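Local atomic coordinates of aldehyde Dehydrogenase (Burkholderia cenocepacia, PDB entry 4O6R), a protein that probably oxidises aldehydes with NAD(P)+ as cofactor, as a member of the aldehyde dehydrogenase family, and binds adenosine monophosphate in the crystal. Residues 13-18 with 205-210; 58-63 with 174-179; 145-150 with 226-231. All blocks are in the same frame, centred on the assembly; numbering follows the deposited sequence.

Interaction 1 (13-18 with 205-210); sequences LFIDGR and VVNIVP
Phe14 and Ile208 face each other as an antiparallel hydrogen-bonded pair: Phe14 N gives a nearly straight bond to Ile208 O (3.0 Å), and Ile208 N returns a more bent one to Phe14 O at 2.8 Å. The same Phe14 O also receives a CA-H...O contact from Asn207 CA. Beyond this pair the backbone ladder stops, and a side chain takes over: Asn207 OD1 accepts the amide of Asp16 at 2.9 Å, with an N-H...O angle of 175° and the donor almost in line with the C=O. The carboxamide can reach that amide because its CG stands beside the backbone N (chi1 -48°). Its ND2 is held on the other side of the group by the backbone oxygens of Gly204 and Val177, which fixes the rotation of the amide. The Phe14 ring presents its edge to Val206 O, 3.5 Å from CD1, while Arg18 N lies over one face near the rim. One water accepts the Gly17 N-H and lies within hydrogen-bonding distance of Val206 O, between the turn and strand 206-208. At the other end, Leu13 CD2 packs obliquely on Pro210 CD (3.8 Å), and Ile15 CD1 meets Val209 CG1 at about a right angle. Further out, the Asp16 carboxylate turns to Arg59 of helix 47-66 in a salt bridge, and Val193 of helix 187-199 touches Phe14, Val206 and Ile208. Ile15 to Arg18 form a type I' turn, closed by backbone bonds in both directions between its end residues. The whole is a tight two-residue beta-hairpin, strands 13-15 and 18-20, whose first strand makes a single antiparallel bridge to strand 206-208 of the parallel part of the nucleotide-binding sheet.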
loop_
_atom_site.group_PDB
_atom_site.type_symbol
_atom_site.label_atom_id
_atom_site.label_comp_id
_atom_site.label_asym_id
_atom_site.label_seq_id
_atom_site.Cartn_x
_atom_site.Cartn_y
_atom_site.Cartn_z
ATOM N N LEU A 13 -30.832 -3.387 27.245
ATOM C CA LEU A 13 -29.694 -2.634 26.739
ATOM C C LEU A 13 -28.444 -3.288 27.246
ATOM O O LEU A 13 -28.452 -3.956 28.301
ATOM C CB LEU A 13 -29.713 -1.174 27.214
ATOM C CG LEU A 13 -31.011 -0.368 27.160
ATOM C CD1 LEU A 13 -30.784 1.084 27.538
ATOM C CD2 LEU A 13 -31.692 -0.479 25.823
ATOM N N PHE A 14 -27.351 -3.141 26.508
ATOM C CA PHE A 14 -26.069 -3.661 26.974
ATOM C C PHE A 14 -25.145 -2.482 27.081
ATOM O O PHE A 14 -24.797 -1.859 26.058
ATOM C CB PHE A 14 -25.495 -4.711 26.060
ATOM C CG PHE A 14 -24.307 -5.432 26.644
ATOM C CD1 PHE A 14 -23.014 -4.963 26.453
ATOM C CD2 PHE A 14 -24.479 -6.589 27.401
ATOM C CE1 PHE A 14 -21.923 -5.636 26.973
ATOM C CE2 PHE A 14 -23.391 -7.272 27.918
ATOM C CZ PHE A 14 -22.112 -6.795 27.713
ATOM N N ILE A 15 -24.769 -2.152 28.317
ATOM C CA ILE A 15 -24.011 -0.951 28.589
ATOM C C ILE A 15 -22.959 -1.287 29.627
ATOM O O ILE A 15 -23.255 -1.871 30.684
ATOM C CB ILE A 15 -24.906 0.183 29.097
ATOM C CG1 ILE A 15 -25.853 0.612 28.013
ATOM C CG2 ILE A 15 -24.102 1.381 29.579
ATOM C CD1 ILE A 15 -26.782 1.699 28.432
ATOM N N ASP A 16 -21.728 -0.916 29.316
ATOM C CA ASP A 16 -20.613 -1.098 30.222
ATOM C C ASP A 16 -20.560 -2.543 30.722
ATOM O O ASP A 16 -20.359 -2.788 31.893
ATOM C CB ASP A 16 -20.695 -0.101 31.384
ATOM C CG ASP A 16 -19.329 0.261 31.948
ATOM O OD1 ASP A 16 -18.293 -0.089 31.351
ATOM O OD2 ASP A 16 -19.301 0.928 32.988
ATOM N N GLY A 17 -20.712 -3.492 29.806
ATOM C CA GLY A 17 -20.469 -4.898 30.123
ATOM C C GLY A 17 -21.625 -5.611 30.780
ATOM O O GLY A 17 -21.500 -6.781 31.094
ATOM N N ARG A 18 -22.764 -4.933 30.929
ATOM C CA ARG A 18 -23.891 -5.471 31.676
ATOM C C ARG A 18 -25.201 -5.255 30.894
ATOM O O ARG A 18 -25.371 -4.227 30.206
ATOM C CB ARG A 18 -23.961 -4.800 33.080
ATOM N N VAL A 205 -16.483 -1.578 25.824
ATOM C CA VAL A 205 -15.916 -1.550 24.476
ATOM C C VAL A 205 -17.035 -1.588 23.425
ATOM O O VAL A 205 -16.934 -0.909 22.407
ATOM C CB VAL A 205 -14.894 -2.686 24.275
ATOM C CG1 VAL A 205 -14.426 -2.818 22.816
ATOM C CG2 VAL A 205 -13.693 -2.413 25.140
ATOM N N VAL A 206 -18.095 -2.347 23.701
ATOM C CA VAL A 206 -19.261 -2.433 22.806
ATOM C C VAL A 206 -20.506 -2.216 23.652
ATOM O O VAL A 206 -20.728 -2.941 24.645
ATOM C CB VAL A 206 -19.370 -3.806 22.118
ATOM C CG1 VAL A 206 -20.641 -3.916 21.271
ATOM C CG2 VAL A 206 -18.150 -4.030 21.252
ATOM N N ASN A 207 -21.306 -1.231 23.257
ATOM C CA ASN A 207 -22.553 -0.934 23.926
ATOM C C ASN A 207 -23.698 -0.927 22.916
ATOM O O ASN A 207 -23.604 -0.285 21.859
ATOM C CB ASN A 207 -22.460 0.396 24.646
ATOM C CG ASN A 207 -21.210 0.503 25.476
ATOM O OD1 ASN A 207 -21.216 0.154 26.648
ATOM N ND2 ASN A 207 -20.119 0.938 24.863
ATOM N N ILE A 208 -24.754 -1.659 23.228
ATOM C CA ILE A 208 -25.926 -1.776 22.355
ATOM C C ILE A 208 -27.133 -1.065 22.962
ATOM O O ILE A 208 -27.540 -1.369 24.093
ATOM C CB ILE A 208 -26.301 -3.248 22.098
ATOM C CG1 ILE A 208 -25.059 -4.062 21.738
ATOM C CG2 ILE A 208 -27.348 -3.359 21.000
ATOM C CD1 ILE A 208 -24.395 -3.659 20.443
ATOM N N VAL A 209 -27.723 -0.149 22.194
ATOM C CA VAL A 209 -28.825 0.681 22.696
ATOM C C VAL A 209 -30.005 0.725 21.709
ATOM O O VAL A 209 -30.250 1.726 21.062
ATOM C CB VAL A 209 -28.328 2.075 23.070
ATOM C CG1 VAL A 209 -27.467 1.988 24.324
ATOM C CG2 VAL A 209 -27.530 2.689 21.948
ATOM N N PRO A 210 -30.731 -0.402 21.573
ATOM C CA PRO A 210 -31.924 -0.396 20.750
ATOM C C PRO A 210 -32.925 0.629 21.307
ATOM O O PRO A 210 -33.094 0.741 22.529
ATOM C CB PRO A 210 -32.506 -1.802 20.925
ATOM C CG PRO A 210 -31.467 -2.614 21.620
ATOM C CD PRO A 210 -30.645 -1.613 22.404
HETATM O O HOH W 1 -19.976 -2.900 27.192
#

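Interaction 2 (58-63 with 174-179); sequences TRAFPA and GNTVVL
A helix-on-sheet contact of the Rossmann-like nucleotide-binding domain joins helix 47-66 to the start of strand 176-180, just where the chain leaves helix 159-172 through a Schellman motif at Gly174. Thr176 carries most of the contact on the strand side. Its CG2 methyl reaches the helix backbone, 3.7 Å from Phe61 CA, and also touches the methyl of Ala60, whose CB lies 4.2 Å away. The hydroxyl occupies the position between the backbone N and the carbonyl carbon (chi1 53°), which leaves CG2 beside the N and sets OG1 3.9 Å from Phe61 CB. OG1 is hydrogen-bonded to Ala57 O, one turn earlier in the same helix, so this side chain joins strand to helix by both a polar and an apolar branch. Phe61 sends its ring out from the helix, across toward the turn at Gly174, with CG anti to the backbone N (chi1 173°). It meets the turn with its edge: CE1 lies 3.2 Å from Gly174 O, close to the ring plane, and 4.4 Å from Asn175 CA. The edge hydrogens of the ring thus face a buried carbonyl oxygen that has no hydrogen-bonding partner in the model; the weakly positive rim probably offers it some electrostatic compensation. The CB of Asn175 is directed away from helix 47-66; its ND2 binds Tyr476 O and Ala170 O, and OD1 takes the Gly148 amide. On one side, Thr176 pairs through its backbone with Gly148 and Val150 of strand 138-153; farther along, Val178 rests on Ala53, Val54 and Ala57, so helix 47-66 covers this face of the strand.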
loop_
_atom_site.group_PDB
_atom_site.type_symbol
_atom_site.label_atom_id
_atom_site.label_comp_id
_atom_site.label_asym_id
_atom_site.label_seq_id
_atom_site.Cartn_x
_atom_site.Cartn_y
_atom_site.Cartn_z
ATOM N N THR A 58 -16.260 5.816 26.336
ATOM C CA THR A 58 -15.201 6.772 26.553
ATOM C C THR A 58 -14.204 6.267 27.601
ATOM O O THR A 58 -12.983 6.305 27.405
ATOM C CB THR A 58 -15.793 8.119 26.985
ATOM O OG1 THR A 58 -16.656 8.594 25.946
ATOM C CG2 THR A 58 -14.702 9.143 27.248
ATOM N N ARG A 59 -14.730 5.789 28.731
ATOM C CA ARG A 59 -13.868 5.205 29.776
ATOM C C ARG A 59 -13.023 4.028 29.257
ATOM O O ARG A 59 -11.882 3.851 29.659
ATOM C CB ARG A 59 -14.722 4.737 30.965
ATOM C CG ARG A 59 -15.351 5.896 31.731
ATOM C CD ARG A 59 -15.911 5.451 33.070
ATOM N NE ARG A 59 -16.970 4.445 32.923
ATOM C CZ ARG A 59 -18.266 4.702 32.790
ATOM N NH1 ARG A 59 -18.728 5.950 32.785
ATOM N NH2 ARG A 59 -19.127 3.702 32.684
ATOM N N ALA A 60 -13.624 3.208 28.396
ATOM C CA ALA A 60 -12.972 1.981 27.897
ATOM C C ALA A 60 -11.944 2.239 26.794
ATOM O O ALA A 60 -11.041 1.429 26.591
ATOM C CB ALA A 60 -14.016 1.011 27.412
ATOM N N PHE A 61 -12.054 3.369 26.109
ATOM C CA PHE A 61 -11.241 3.631 24.928
ATOM C C PHE A 61 -9.724 3.616 25.167
ATOM O O PHE A 61 -9.006 2.957 24.423
ATOM C CB PHE A 61 -11.702 4.920 24.220
ATOM C CG PHE A 61 -10.806 5.332 23.092
ATOM C CD1 PHE A 61 -10.739 4.587 21.944
ATOM C CD2 PHE A 61 -10.006 6.465 23.206
ATOM C CE1 PHE A 61 -9.895 4.969 20.916
ATOM C CE2 PHE A 61 -9.162 6.854 22.191
ATOM C CZ PHE A 61 -9.093 6.100 21.041
ATOM N N PRO A 62 -9.225 4.307 26.215
ATOM C CA PRO A 62 -7.772 4.306 26.376
ATOM C C PRO A 62 -7.158 2.896 26.449
ATOM O O PRO A 62 -6.225 2.617 25.734
ATOM C CB PRO A 62 -7.560 5.093 27.674
ATOM C CG PRO A 62 -8.715 6.028 27.758
ATOM C CD PRO A 62 -9.876 5.223 27.170
ATOM N N ALA A 63 -7.710 2.010 27.271
ATOM C CA ALA A 63 -7.200 0.637 27.374
ATOM C C ALA A 63 -7.483 -0.225 26.139
ATOM O O ALA A 63 -6.730 -1.155 25.836
ATOM C CB ALA A 63 -7.781 -0.035 28.601
ATOM N N GLY A 174 -9.354 -0.235 16.828
ATOM C CA GLY A 174 -9.143 0.332 18.131
ATOM C C GLY A 174 -10.154 1.350 18.643
ATOM O O GLY A 174 -9.889 2.015 19.635
ATOM N N ASN A 175 -11.306 1.463 17.993
ATOM C CA ASN A 175 -12.384 2.334 18.481
ATOM C C ASN A 175 -13.249 1.582 19.458
ATOM O O ASN A 175 -13.298 0.356 19.428
ATOM C CB ASN A 175 -13.265 2.796 17.344
ATOM C CG ASN A 175 -12.492 3.540 16.280
ATOM O OD1 ASN A 175 -12.182 4.715 16.446
ATOM N ND2 ASN A 175 -12.154 2.847 15.182
ATOM N N THR A 176 -13.972 2.313 20.304
ATOM C CA THR A 176 -15.033 1.688 21.092
ATOM C C THR A 176 -16.336 2.093 20.437
ATOM O O THR A 176 -16.377 3.034 19.624
ATOM C CB THR A 176 -14.991 2.093 22.568
ATOM O OG1 THR A 176 -14.972 3.523 22.666
ATOM C CG2 THR A 176 -13.788 1.492 23.225
ATOM N N VAL A 177 -17.393 1.372 20.772
ATOM C CA VAL A 177 -18.596 1.357 19.951
ATOM C C VAL A 177 -19.878 1.542 20.739
ATOM O O VAL A 177 -20.062 0.927 21.767
ATOM C CB VAL A 177 -18.701 0.050 19.119
ATOM C CG1 VAL A 177 -20.083 -0.121 18.495
ATOM C CG2 VAL A 177 -17.634 0.062 18.042
ATOM N N VAL A 178 -20.742 2.416 20.235
ATOM C CA VAL A 178 -22.126 2.486 20.679
ATOM C C VAL A 178 -22.954 2.228 19.425
ATOM O O VAL A 178 -22.904 3.014 18.474
ATOM C CB VAL A 178 -22.477 3.849 21.276
ATOM C CG1 VAL A 178 -23.929 3.880 21.687
ATOM C CG2 VAL A 178 -21.545 4.145 22.467
ATOM N N LEU A 179 -23.672 1.111 19.438
ATOM C CA LEU A 179 -24.426 0.687 18.301
ATOM C C LEU A 179 -25.934 0.739 18.619
ATOM O O LEU A 179 -26.395 0.183 19.620
ATOM C CB LEU A 179 -23.974 -0.695 17.831
ATOM C CG LEU A 179 -24.563 -1.194 16.490
ATOM C CD1 LEU A 179 -23.555 -2.022 15.694
ATOM C CD2 LEU A 179 -25.774 -2.035 16.727
#

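Interaction 3 (145-150 with 226-231); sequences APIGVV and VGKIAF. With AMP (adenosine monophosphate), chain E.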
loop_
_atom_site.group_PDB
_atom_site.type_symbol
_atom_site.label_atom_id
_atom_site.label_comp_id
_atom_site.label_asym_id
_atom_site.label_seq_id
_atom_site.Cartn_x
_atom_site.Cartn_y
_atom_site.Cartn_z
ATOM N N ALA A 145 -4.307 6.013 13.745
ATOM C CA ALA A 145 -4.840 5.884 15.114
ATOM C C ALA A 145 -6.369 5.745 15.051
ATOM O O ALA A 145 -6.982 6.222 14.124
ATOM C CB ALA A 145 -4.467 7.096 15.936
ATOM N N PRO A 146 -6.980 5.089 16.050
ATOM C CA PRO A 146 -8.429 5.051 16.076
ATOM C C PRO A 146 -9.017 6.434 16.300
ATOM O O PRO A 146 -8.338 7.330 16.793
ATOM C CB PRO A 146 -8.750 4.141 17.266
ATOM C CG PRO A 146 -7.516 4.034 18.053
ATOM C CD PRO A 146 -6.364 4.403 17.197
ATOM N N ILE A 147 -10.283 6.583 15.969
ATOM C CA ILE A 147 -10.978 7.861 16.114
ATOM C C ILE A 147 -11.361 8.107 17.562
ATOM O O ILE A 147 -11.155 9.225 18.071
ATOM C CB ILE A 147 -12.211 7.899 15.201
ATOM C CG1 ILE A 147 -11.734 7.877 13.741
ATOM C CG2 ILE A 147 -13.075 9.119 15.506
ATOM C CD1 ILE A 147 -12.837 7.582 12.763
ATOM N N GLY A 148 -11.879 7.072 18.219
ATOM C CA GLY A 148 -12.305 7.165 19.596
ATOM C C GLY A 148 -13.570 6.364 19.791
ATOM O O GLY A 148 -13.575 5.159 19.575
ATOM N N VAL A 149 -14.631 7.028 20.254
ATOM C CA VAL A 149 -15.950 6.399 20.381
ATOM C C VAL A 149 -16.706 6.624 19.074
ATOM O O VAL A 149 -16.823 7.759 18.576
ATOM C CB VAL A 149 -16.789 6.996 21.540
ATOM C CG1 VAL A 149 -18.160 6.320 21.642
ATOM C CG2 VAL A 149 -16.060 6.823 22.863
ATOM N N VAL A 150 -17.179 5.542 18.496
ATOM C CA VAL A 150 -17.912 5.629 17.236
ATOM C C VAL A 150 -19.339 5.171 17.445
ATOM O O VAL A 150 -19.593 4.211 18.174
ATOM C CB VAL A 150 -17.229 4.872 16.084
ATOM C CG1 VAL A 150 -15.832 5.463 15.832
ATOM C CG2 VAL A 150 -17.128 3.395 16.354
ATOM N N VAL A 226 -18.854 11.573 20.680
ATOM C CA VAL A 226 -18.774 10.606 19.588
ATOM C C VAL A 226 -18.000 11.241 18.427
ATOM O O VAL A 226 -18.368 12.312 17.978
ATOM C CB VAL A 226 -20.190 10.226 19.121
ATOM C CG1 VAL A 226 -20.148 9.395 17.839
ATOM C CG2 VAL A 226 -20.869 9.441 20.232
ATOM N N GLY A 227 -16.953 10.564 17.970
ATOM C CA GLY A 227 -16.059 11.085 16.929
ATOM C C GLY A 227 -16.458 10.751 15.497
ATOM O O GLY A 227 -15.965 11.359 14.549
ATOM N N LYS A 228 -17.329 9.765 15.345
ATOM C CA LYS A 228 -17.834 9.372 14.026
ATOM C C LYS A 228 -19.195 8.732 14.176
ATOM O O LYS A 228 -19.443 8.000 15.148
ATOM C CB LYS A 228 -16.878 8.395 13.336
ATOM C CG LYS A 228 -17.343 7.937 11.961
ATOM C CD LYS A 228 -16.344 7.024 11.265
ATOM C CE LYS A 228 -17.030 6.395 10.063
ATOM N NZ LYS A 228 -16.208 5.404 9.340
ATOM N N ILE A 229 -20.072 9.020 13.224
ATOM C CA ILE A 229 -21.359 8.380 13.170
ATOM C C ILE A 229 -21.476 7.688 11.821
ATOM O O ILE A 229 -21.121 8.286 10.788
ATOM C CB ILE A 229 -22.507 9.381 13.376
ATOM C CG1 ILE A 229 -23.879 8.699 13.407
ATOM C CG2 ILE A 229 -22.491 10.476 12.316
ATOM C CD1 ILE A 229 -24.141 7.898 14.665
ATOM N N ALA A 230 -21.929 6.432 11.861
ATOM C CA ALA A 230 -22.127 5.639 10.664
ATOM C C ALA A 230 -23.592 5.243 10.582
ATOM O O ALA A 230 -24.158 4.718 11.565
ATOM C CB ALA A 230 -21.234 4.423 10.680
ATOM N N PHE A 231 -24.213 5.526 9.436
ATOM C CA PHE A 231 -25.630 5.326 9.272
ATOM C C PHE A 231 -25.958 4.660 7.940
ATOM O O PHE A 231 -25.412 5.017 6.866
ATOM C CB PHE A 231 -26.376 6.673 9.381
ATOM C CG PHE A 231 -27.836 6.576 9.013
ATOM C CD1 PHE A 231 -28.760 6.164 9.933
ATOM C CD2 PHE A 231 -28.264 6.872 7.722
ATOM C CE1 PHE A 231 -30.105 6.052 9.596
ATOM C CE2 PHE A 231 -29.596 6.760 7.362
ATOM C CZ PHE A 231 -30.513 6.335 8.302
HETATM P P AMP E . -34.537 4.836 8.391
HETATM O O1P AMP E . -33.583 5.101 7.277
HETATM O O2P AMP E . -35.097 6.140 8.999
HETATM O O3P AMP E . -35.563 3.742 8.047
HETATM O "O5'" AMP E . -33.717 4.145 9.646
HETATM C "C5'" AMP E . -32.605 3.208 9.664
HETATM C "C4'" AMP E . -32.022 3.224 11.109
HETATM O "O4'" AMP E . -31.894 4.596 11.533
HETATM C "C3'" AMP E . -32.849 2.559 12.218
HETATM O "O3'" AMP E . -32.063 1.848 13.227
HETATM C "C2'" AMP E . -33.634 3.747 12.801
HETATM O "O2'" AMP E . -34.179 3.578 14.129
HETATM C "C1'" AMP E . -32.636 4.899 12.714
HETATM N N9 AMP E . -33.226 6.281 12.679
HETATM C C8 AMP E . -34.488 6.653 12.310
HETATM N N7 AMP E . -34.659 8.009 12.448
HETATM C C5 AMP E . -33.492 8.545 12.902
HETATM C C6 AMP E . -32.951 9.893 13.251
HETATM N N6 AMP E . -33.697 11.002 13.156
HETATM N N1 AMP E . -31.681 10.024 13.675
HETATM C C2 AMP E . -30.905 8.936 13.789
HETATM N N3 AMP E . -31.323 7.682 13.506
HETATM C C4 AMP E . -32.566 7.402 13.061
#
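Ile147 and Lys228 cross obliquely where strand 228-232 runs beside strand 138-153 in the parallel core of the Rossmann-like domain. The lysine chain is extended throughout, with CG anti to the backbone N (chi1 180°), and Ile147 lays its CD1 methyl against the middle of it, 3.9 Å from CD. The other branch of Ile147, CG2, sits on Gly227 at 3.8 Å from its carbonyl carbon, in the place a side chain at this glycine would need. Val150 takes a different stance: it lies side by side with Lys228 and points the same way, its CG1 standing 4.0 Å from Lys228 CB. Aliphatic methyls thus line the lysine stem, while the ammonium is carried beyond them to Asp475 O and Gln253 OE1, with a cation-pi contact to Tyr476. Val149 and Val226 meet more distantly, CG1 to CG2. Between the backbones, Gly227 N donates to Val149 O (2.9 Å, N-H...O angle 159°). Lys228 N is buried without a partner in the model, and Val150 CA makes a CA-H...O contact with Lys228 O. On its other flank, Val150 pairs through its backbone with Thr176 and Val178, which places this part of strand 138-153 between two parallel neighbours. Strand 228-232 runs on from the contact to the AMP pocket, which Ser234 and Thr237 help to complete with hydrogen bonds to the nucleotide. There Phe231 turns its edge to the ribose, the ring oxygen O4' of AMP lying in the ring plane, 3.0 Å from Phe231 CE1.

Overall arrangement
All three contacts are largely buried and reach the same sheet. Interaction 1 joins the N-terminal hairpin to strand 206-208, interaction 2 sets helix 47-66 against strand 176-180, and interaction 3 joins strands 138-153 and 228-232. Together they cross the sheet in the order 206-208, 176-180, 138-153, 228-232, with backbone bonds Asn207 O to Leu179 N and Thr176 O to Val150 N linking successive contacts. The Asp16–Arg59 salt bridge also ties interactions 1 and 2. Their chemistry differs: interaction 1 relies on backbone and carboxamide bonds, interaction 2 on packing, segments 58-63 and 174-179 sharing no hydrogen bond, and interaction 3 on aliphatic packing around one backbone bond. Only the 226-231 segment touches AMP.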